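Local coordinates for protein 3-hydroxyacyl-CoA dehydrogenase (Archaeoglobus fulgidus, PDB 1ZEJ) that probably binds NAD+ and oxidises the hydroxyl group of a 3-hydroxyacyl-CoA or a related hydroxy acid such as L-gulonate, working as a homodimer, at residues Ala154-Glu157 with Gly158-Glu162; Lys171-Leu175 with Val176-Asn180; Gly219-Tyr223 with Ile224-Val228. One frame throughout, in Å; residues are numbered along the deposited sequence.

Contact 1: Ala154-Glu157 with Gly158-Glu162; sequences AFVE and GFLRE
Glu157 and Arg161, one helical turn apart, lie side by side and pair through a single carboxylate oxygen. Glu157 OE2 receives Arg161 NH2 at 3.2 Å, met nearly along its C-O axis, in a hydrogen-bonded salt bridge; a second, weak bond comes from Arg161 NE to the same oxygen. The carboxylate and guanidinium planes stand 42° apart, so the two groups do not meet as a flat two-oxygen, two-nitrogen pair. A water donates to Glu157 OE2 at 2.7 Å and weakly accepts from Arg161 NH2. The torsions explain the reach: Glu157 sends CG opposite its own amide N (chi1 -174°) and stays extended, while Arg161 takes the other common helical choice, CG anti to the carbonyl carbon (chi1 -76°), and runs straight from CG to NE. Long, flexible, oppositely charged chains suit this helix face, where Arg161 is exposed and its guanidinium also comes close to the like-charged Arg202 of the second subunit; the carboxylate would probably ease that meeting.

On the buried face Val156 and Leu160 point the same way, Val156 CG1 touching Leu160 CD1 at 4.0 Å. These branched apolar chains rest on strands of the sheet, Val156 on Ile142, Leu160 on Val140 and Val167. The Phe159 ring turns away from the preceding turn, stacks with His35 and packs on Met78. Elsewhere, Gly158 N bonds Ala154 O at 2.9 Å, and a CB at this glycine would come tightly against that oxygen. Successive bonds of this kind, including Leu160 N to Val156 O at 2.9 Å, make this an alpha helix, amphipathic through its unlike faces: the helical connection of the beta-alpha-beta unit formed with strands 139-144 and 166-171 in the NAD-binding domain.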
loop_
_atom_site.group_PDB
_atom_site.type_symbol
_atom_site.label_atom_id
_atom_site.label_comp_id
_atom_site.label_asym_id
_atom_site.label_seq_id
_atom_site.Cartn_x
_atom_site.Cartn_y
_atom_site.Cartn_z
ATOM N N ALA A 154 7.087 -27.473 0.448
ATOM C CA ALA A 154 7.684 -27.380 1.782
ATOM C C ALA A 154 9.227 -27.341 1.738
ATOM O O ALA A 154 9.865 -26.635 2.520
ATOM C CB ALA A 154 7.209 -28.547 2.640
ATOM N N PHE A 155 9.809 -28.104 0.836
ATOM C CA PHE A 155 11.233 -28.087 0.601
ATOM C C PHE A 155 11.722 -26.688 0.180
ATOM O O PHE A 155 12.623 -26.127 0.796
ATOM C CB PHE A 155 11.592 -29.085 -0.474
ATOM C CG PHE A 155 13.065 -29.211 -0.695
ATOM C CD1 PHE A 155 13.828 -30.072 0.081
ATOM C CD2 PHE A 155 13.700 -28.485 -1.649
ATOM C CE1 PHE A 155 15.237 -30.204 -0.141
ATOM C CE2 PHE A 155 15.099 -28.620 -1.861
ATOM C CZ PHE A 155 15.836 -29.466 -1.108
ATOM N N VAL A 156 11.083 -26.118 -0.818
ATOM C CA VAL A 156 11.464 -24.779 -1.319
ATOM C C VAL A 156 11.171 -23.689 -0.299
ATOM O O VAL A 156 12.006 -22.828 -0.068
ATOM C CB VAL A 156 10.829 -24.483 -2.658
ATOM C CG1 VAL A 156 11.225 -23.083 -3.142
ATOM C CG2 VAL A 156 11.271 -25.506 -3.659
ATOM N N GLU A 157 10.034 -23.785 0.393
ATOM C CA GLU A 157 9.715 -22.852 1.463
ATOM C C GLU A 157 10.764 -22.867 2.566
ATOM O O GLU A 157 11.193 -21.816 3.019
ATOM C CB GLU A 157 8.315 -23.130 2.048
ATOM C CG GLU A 157 7.910 -22.111 3.044
ATOM C CD GLU A 157 6.494 -22.279 3.575
ATOM O OE1 GLU A 157 5.890 -23.374 3.396
ATOM O OE2 GLU A 157 6.034 -21.309 4.198
ATOM N N GLY A 158 11.165 -24.066 2.998
ATOM C CA GLY A 158 12.189 -24.234 4.028
ATOM C C GLY A 158 13.535 -23.660 3.575
ATOM O O GLY A 158 14.164 -22.907 4.302
ATOM N N PHE A 159 13.949 -23.992 2.361
ATOM C CA PHE A 159 15.164 -23.428 1.768
ATOM C C PHE A 159 15.140 -21.901 1.820
ATOM O O PHE A 159 16.078 -21.245 2.273
ATOM C CB PHE A 159 15.284 -23.893 0.317
ATOM C CG PHE A 159 16.382 -23.207 -0.455
ATOM C CD1 PHE A 159 17.709 -23.565 -0.276
ATOM C CD2 PHE A 159 16.096 -22.202 -1.342
ATOM C CE1 PHE A 159 18.725 -22.912 -0.987
ATOM C CE2 PHE A 159 17.110 -21.562 -2.053
ATOM C CZ PHE A 159 18.402 -21.922 -1.879
ATOM N N LEU A 160 14.059 -21.313 1.331
ATOM C CA LEU A 160 13.982 -19.854 1.289
ATOM C C LEU A 160 13.934 -19.242 2.692
ATOM O O LEU A 160 14.573 -18.233 2.941
ATOM C CB LEU A 160 12.773 -19.413 0.479
ATOM C CG LEU A 160 12.831 -19.707 -1.006
ATOM C CD1 LEU A 160 11.498 -19.421 -1.644
ATOM C CD2 LEU A 160 13.871 -18.857 -1.606
ATOM N N ARG A 161 13.198 -19.861 3.599
ATOM C CA ARG A 161 13.096 -19.343 4.973
ATOM C C ARG A 161 14.475 -19.382 5.636
ATOM O O ARG A 161 14.911 -18.418 6.284
ATOM C CB ARG A 161 12.076 -20.142 5.801
ATOM C CG ARG A 161 10.622 -19.807 5.473
ATOM C CD ARG A 161 9.652 -20.143 6.563
ATOM N NE ARG A 161 8.259 -19.837 6.186
ATOM C CZ ARG A 161 7.732 -18.602 6.058
ATOM N NH1 ARG A 161 8.467 -17.466 6.224
ATOM N NH2 ARG A 161 6.441 -18.505 5.728
ATOM N N GLU A 162 15.190 -20.476 5.440
ATOM C CA GLU A 162 16.494 -20.630 6.086
ATOM C C GLU A 162 17.514 -19.669 5.493
ATOM O O GLU A 162 18.501 -19.343 6.116
ATOM C CB GLU A 162 16.990 -22.078 6.003
ATOM C CG GLU A 162 16.208 -23.004 6.902
HETATM O O HOH W 1 4.350 -19.188 4.383
#

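Contact 2: Lys171-Leu175 with Val176-Asn180; sequences KGQSL and VNRFN
Ser174 OG accepts the N-H of Asn177 at 3.0 Å, an almost straight bond (168°) that caps the start of helix 175-193. The hydroxyl is carried there by a chi1 of 163°, which places OG opposite the serine's own backbone N. The same oxygen is hydrogen-bonded to Glu141, whose other carboxylate oxygen takes Val176 N, so two amides of the first helical turn are satisfied by side chains. Serine suits the N-cap because its short hydroxyl can turn back to the turn it precedes. An alanine here would remove that hydroxyl and is likely to leave Asn177 N without its capping acceptor and Glu141 short of one partner.

The first carbonyls of the helix are also engaged: Ser174 O receives Arg178 N at 3.1 Å, and Leu175 O receives Phe179 N at 2.9 Å. One water accepts from Ser174 N at 3.1 Å and, weakly, from Asn177 ND2; that amide nitrogen has its main partner in Ser108 O. Another water is gripped three ways, donating to Gln173 O at 2.7 Å and, at longer range, to Lys171 O, while accepting from Arg178 NH1 at 3.0 Å in the guanidinium plane. Arg178 bends at chi3 (66°), and its CG passes 3.7 Å from Gln173 OE1. Its charge is answered by Glu186 and Glu193 of the second subunit, which makes a long arginine fitting at this buried interface. Beside these charges, apolar Leu175 and Phe179 suit their place, both packing on Met190 of that subunit. Ser174 and Asn177 also touch His129, predicted to be important for catalysis. The arrangement is a serine N-cap, opening the first helix after strand 166-171 of the NAD-binding domain, beside the probable active site.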
loop_
_atom_site.group_PDB
_atom_site.type_symbol
_atom_site.label_atom_id
_atom_site.label_comp_id
_atom_site.label_asym_id
_atom_site.label_seq_id
_atom_site.Cartn_x
_atom_site.Cartn_y
_atom_site.Cartn_z
ATOM N N LYS A 171 -1.411 -19.631 -4.718
ATOM C CA LYS A 171 -1.914 -20.556 -5.732
ATOM C C LYS A 171 -2.136 -19.829 -7.046
ATOM O O LYS A 171 -2.882 -18.852 -7.115
ATOM C CB LYS A 171 -3.207 -21.257 -5.276
ATOM C CG LYS A 171 -3.008 -22.323 -4.203
ATOM C CD LYS A 171 -4.169 -23.369 -4.215
ATOM C CE LYS A 171 -4.091 -24.349 -3.004
ATOM N NZ LYS A 171 -4.249 -23.658 -1.691
ATOM N N GLY A 172 -1.471 -20.303 -8.087
ATOM C CA GLY A 172 -1.694 -19.877 -9.455
ATOM C C GLY A 172 -1.195 -18.504 -9.843
ATOM O O GLY A 172 -0.619 -18.357 -10.934
ATOM N N GLN A 173 -1.436 -17.494 -8.995
ATOM C CA GLN A 173 -1.022 -16.091 -9.279
ATOM C C GLN A 173 -0.347 -15.488 -8.082
ATOM O O GLN A 173 -0.748 -15.739 -6.960
ATOM C CB GLN A 173 -2.201 -15.175 -9.636
ATOM C CG GLN A 173 -2.964 -15.609 -10.838
ATOM C CD GLN A 173 -4.129 -14.736 -11.147
ATOM O OE1 GLN A 173 -4.164 -13.556 -10.790
ATOM N NE2 GLN A 173 -5.110 -15.310 -11.819
ATOM N N SER A 174 0.616 -14.630 -8.349
ATOM C CA SER A 174 1.234 -13.786 -7.335
ATOM C C SER A 174 0.250 -12.829 -6.622
ATOM O O SER A 174 -0.481 -12.070 -7.283
ATOM C CB SER A 174 2.341 -12.939 -7.989
ATOM O OG SER A 174 2.716 -11.848 -7.181
ATOM N N LEU A 175 0.315 -12.791 -5.290
ATOM C CA LEU A 175 -0.494 -11.868 -4.489
ATOM C C LEU A 175 -0.024 -10.440 -4.639
ATOM O O LEU A 175 -0.814 -9.512 -4.746
ATOM C CB LEU A 175 -0.473 -12.263 -3.003
ATOM C CG LEU A 175 -0.965 -13.674 -2.622
ATOM C CD1 LEU A 175 -1.020 -13.795 -1.099
ATOM C CD2 LEU A 175 -2.318 -14.000 -3.187
ATOM N N VAL A 176 1.293 -10.251 -4.686
ATOM C CA VAL A 176 1.870 -8.969 -4.990
ATOM C C VAL A 176 1.397 -8.422 -6.323
ATOM O O VAL A 176 1.034 -7.262 -6.382
ATOM C CB VAL A 176 3.444 -9.038 -4.999
ATOM C CG1 VAL A 176 4.021 -7.742 -5.544
ATOM C CG2 VAL A 176 3.950 -9.345 -3.596
ATOM N N ASN A 177 1.400 -9.213 -7.392
ATOM C CA ASN A 177 0.948 -8.754 -8.724
ATOM C C ASN A 177 -0.531 -8.376 -8.621
ATOM O O ASN A 177 -0.992 -7.381 -9.188
ATOM C CB ASN A 177 1.167 -9.833 -9.782
ATOM C CG ASN A 177 2.636 -9.927 -10.252
ATOM O OD1 ASN A 177 3.476 -9.143 -9.832
ATOM N ND2 ASN A 177 2.925 -10.917 -11.099
ATOM N N ARG A 178 -1.290 -9.165 -7.849
ATOM C CA ARG A 178 -2.745 -8.924 -7.730
ATOM C C ARG A 178 -2.991 -7.593 -7.055
ATOM O O ARG A 178 -3.818 -6.821 -7.509
ATOM C CB ARG A 178 -3.407 -10.080 -6.956
ATOM C CG ARG A 178 -3.552 -11.340 -7.828
ATOM C CD ARG A 178 -4.141 -12.491 -7.006
ATOM N NE ARG A 178 -5.513 -12.199 -6.600
ATOM C CZ ARG A 178 -6.285 -13.097 -6.020
ATOM N NH1 ARG A 178 -5.812 -14.315 -5.782
ATOM N NH2 ARG A 178 -7.515 -12.786 -5.695
ATOM N N PHE A 179 -2.293 -7.338 -5.945
ATOM C CA PHE A 179 -2.442 -6.080 -5.225
ATOM C C PHE A 179 -1.944 -4.894 -6.052
ATOM O O PHE A 179 -2.580 -3.874 -6.064
ATOM C CB PHE A 179 -1.747 -6.072 -3.869
ATOM C CG PHE A 179 -2.547 -6.707 -2.776
ATOM C CD1 PHE A 179 -3.819 -6.246 -2.475
ATOM C CD2 PHE A 179 -2.035 -7.799 -2.080
ATOM C CE1 PHE A 179 -4.532 -6.824 -1.471
ATOM C CE2 PHE A 179 -2.759 -8.365 -1.075
ATOM C CZ PHE A 179 -3.993 -7.890 -0.769
ATOM N N ASN A 180 -0.822 -5.048 -6.748
ATOM C CA ASN A 180 -0.293 -3.955 -7.573
ATOM C C ASN A 180 -1.289 -3.577 -8.686
ATOM O O ASN A 180 -1.512 -2.393 -8.958
ATOM C CB ASN A 180 1.027 -4.443 -8.154
ATOM C CG ASN A 180 1.881 -3.378 -8.658
ATOM O OD1 ASN A 180 2.359 -3.470 -9.806
ATOM N ND2 ASN A 180 2.091 -2.331 -7.861
HETATM O O HOH W 2 -3.353 -15.908 -6.170
HETATM O O HOH W 3 0.671 -13.480 -11.218
#

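Contact 3: Gly219-Tyr223 with Ile224-Val228; sequences GNLDY and IGLDV
Asp222 and Leu226 lie side by side, with the leucine's CD1 coming to 3.2 Å from Asp222 OD1. Leu226 CD1 also lies 4.0 Å from Leu221 CG, the two leucines crossing at about a right angle. On another side of the turn, Ile224 CG1 is set anti to its own carbonyl carbon (chi1 -80°), which carries Ile224 CD1 to 3.3 Å from Asn220 ND2. The backbone that bears these side chains is fixed by the last bonds of helix 197-224: Ile224 N to Asn220 O at 3.0 Å, and Gly225 N to Leu221 O at 2.7 Å.

Here two consecutive helices of the C-terminal domain meet at a glycine: Gly225 both ends helix 197-224 with positive phi (111°) and is the N-cap of helix 226-240. Glycine suits this turn, since a CB would jam against the preceding carbonyl oxygen and crowd Asp227 OD1.

Farther out, the Asp222 carboxylate is fixed by Tyr271 OH and by the backbone N of Ile268 and of Tyr269, a setting suited to a short acid with two acceptor oxygens. Leu221 packs on Trp250, Leu226 on Leu251, and Asp227 forms a salt bridge with Lys263.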
loop_
_atom_site.group_PDB
_atom_site.type_symbol
_atom_site.label_atom_id
_atom_site.label_comp_id
_atom_site.label_asym_id
_atom_site.label_seq_id
_atom_site.Cartn_x
_atom_site.Cartn_y
_atom_site.Cartn_z
ATOM N N GLY A 219 -4.739 -5.979 9.330
ATOM C CA GLY A 219 -4.389 -5.480 10.667
ATOM C C GLY A 219 -4.842 -4.046 10.870
ATOM O O GLY A 219 -5.441 -3.742 11.900
ATOM N N ASN A 220 -4.647 -3.170 9.874
ATOM C CA ASN A 220 -5.141 -1.787 9.970
ATOM C C ASN A 220 -6.685 -1.715 10.214
ATOM O O ASN A 220 -7.164 -0.944 11.057
ATOM C CB ASN A 220 -4.797 -1.001 8.718
ATOM C CG ASN A 220 -5.166 0.426 8.820
ATOM O OD1 ASN A 220 -4.738 1.091 9.760
ATOM N ND2 ASN A 220 -6.024 0.931 7.880
ATOM N N LEU A 221 -7.413 -2.596 9.530
ATOM C CA LEU A 221 -8.860 -2.755 9.666
ATOM C C LEU A 221 -9.277 -3.012 11.089
ATOM O O LEU A 221 -10.244 -2.392 11.562
ATOM C CB LEU A 221 -9.382 -3.835 8.694
ATOM C CG LEU A 221 -10.853 -3.856 8.295
ATOM C CD1 LEU A 221 -11.306 -2.515 7.668
ATOM C CD2 LEU A 221 -10.978 -4.975 7.301
ATOM N N ASP A 222 -8.518 -3.834 11.824
ATOM C CA ASP A 222 -8.809 -4.116 13.238
ATOM C C ASP A 222 -8.827 -2.849 14.107
ATOM O O ASP A 222 -9.595 -2.745 15.042
ATOM C CB ASP A 222 -7.796 -5.118 13.833
ATOM C CG ASP A 222 -8.123 -6.579 13.479
ATOM O OD1 ASP A 222 -9.295 -6.869 13.142
ATOM O OD2 ASP A 222 -7.218 -7.437 13.571
ATOM N N TYR A 223 -7.920 -1.934 13.816
ATOM C CA TYR A 223 -7.829 -0.656 14.508
ATOM C C TYR A 223 -8.927 0.300 14.070
ATOM O O TYR A 223 -9.450 1.046 14.895
ATOM C CB TYR A 223 -6.496 -0.005 14.186
ATOM C CG TYR A 223 -5.373 -0.605 14.926
ATOM C CD1 TYR A 223 -5.118 -0.234 16.228
ATOM C CD2 TYR A 223 -4.598 -1.589 14.362
ATOM C CE1 TYR A 223 -4.083 -0.775 16.925
ATOM C CE2 TYR A 223 -3.574 -2.151 15.068
ATOM C CZ TYR A 223 -3.338 -1.700 16.371
ATOM O OH TYR A 223 -2.331 -2.260 17.079
ATOM N N ILE A 224 -9.241 0.315 12.776
ATOM C CA ILE A 224 -10.403 1.043 12.255
ATOM C C ILE A 224 -11.652 0.549 12.983
ATOM O O ILE A 224 -12.457 1.353 13.463
ATOM C CB ILE A 224 -10.541 0.886 10.707
ATOM C CG1 ILE A 224 -9.574 1.850 10.000
ATOM C CG2 ILE A 224 -11.977 1.162 10.205
ATOM C CD1 ILE A 224 -9.246 1.429 8.593
ATOM N N GLY A 225 -11.791 -0.781 13.088
ATOM C CA GLY A 225 -12.978 -1.395 13.650
ATOM C C GLY A 225 -13.702 -2.094 12.528
ATOM O O GLY A 225 -14.015 -1.480 11.510
ATOM N N LEU A 226 -13.889 -3.407 12.673
ATOM C CA LEU A 226 -14.530 -4.198 11.636
ATOM C C LEU A 226 -15.992 -3.801 11.469
ATOM O O LEU A 226 -16.465 -3.773 10.348
ATOM C CB LEU A 226 -14.425 -5.693 11.940
ATOM C CG LEU A 226 -13.215 -6.427 11.385
ATOM C CD1 LEU A 226 -11.907 -5.734 11.691
ATOM C CD2 LEU A 226 -13.223 -7.899 11.874
ATOM N N ASP A 227 -16.695 -3.550 12.588
ATOM C CA ASP A 227 -18.056 -2.993 12.559
ATOM C C ASP A 227 -18.111 -1.627 11.821
ATOM O O ASP A 227 -18.964 -1.400 10.946
ATOM C CB ASP A 227 -18.640 -2.912 13.979
ATOM C CG ASP A 227 -17.735 -2.164 14.968
ATOM O OD1 ASP A 227 -16.536 -1.919 14.705
ATOM O OD2 ASP A 227 -18.240 -1.798 16.018
ATOM N N VAL A 228 -17.175 -0.741 12.166
ATOM C CA VAL A 228 -17.069 0.557 11.530
ATOM C C VAL A 228 -16.893 0.379 10.031
ATOM O O VAL A 228 -17.609 0.995 9.235
ATOM C CB VAL A 228 -15.888 1.378 12.122
ATOM C CG1 VAL A 228 -15.561 2.562 11.242
ATOM C CG2 VAL A 228 -16.239 1.833 13.521
#

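How the contacts relate
The three contacts follow one another along the chain without overlap. Contact 1 lies in helix 150-162; strand 166-171 then leads to contact 2, which opens helix 175-193, and contact 3 closes helix 197-224 and begins helix 226-240. None touches another: the centres of contacts 1 and 2 are about 20 Å apart, those of contacts 2 and 3 about 24 Å, and those of contacts 1 and 3 about 33 Å. Contact 1 belongs to the NAD-binding domain and contact 3 to the helical C-terminal domain, with contact 2 spanning the passage between them. Contacts 2 and 3 both pack against the second subunit, which contact 1 approaches through Arg161, so this passage probably also contributes to the dimer interface.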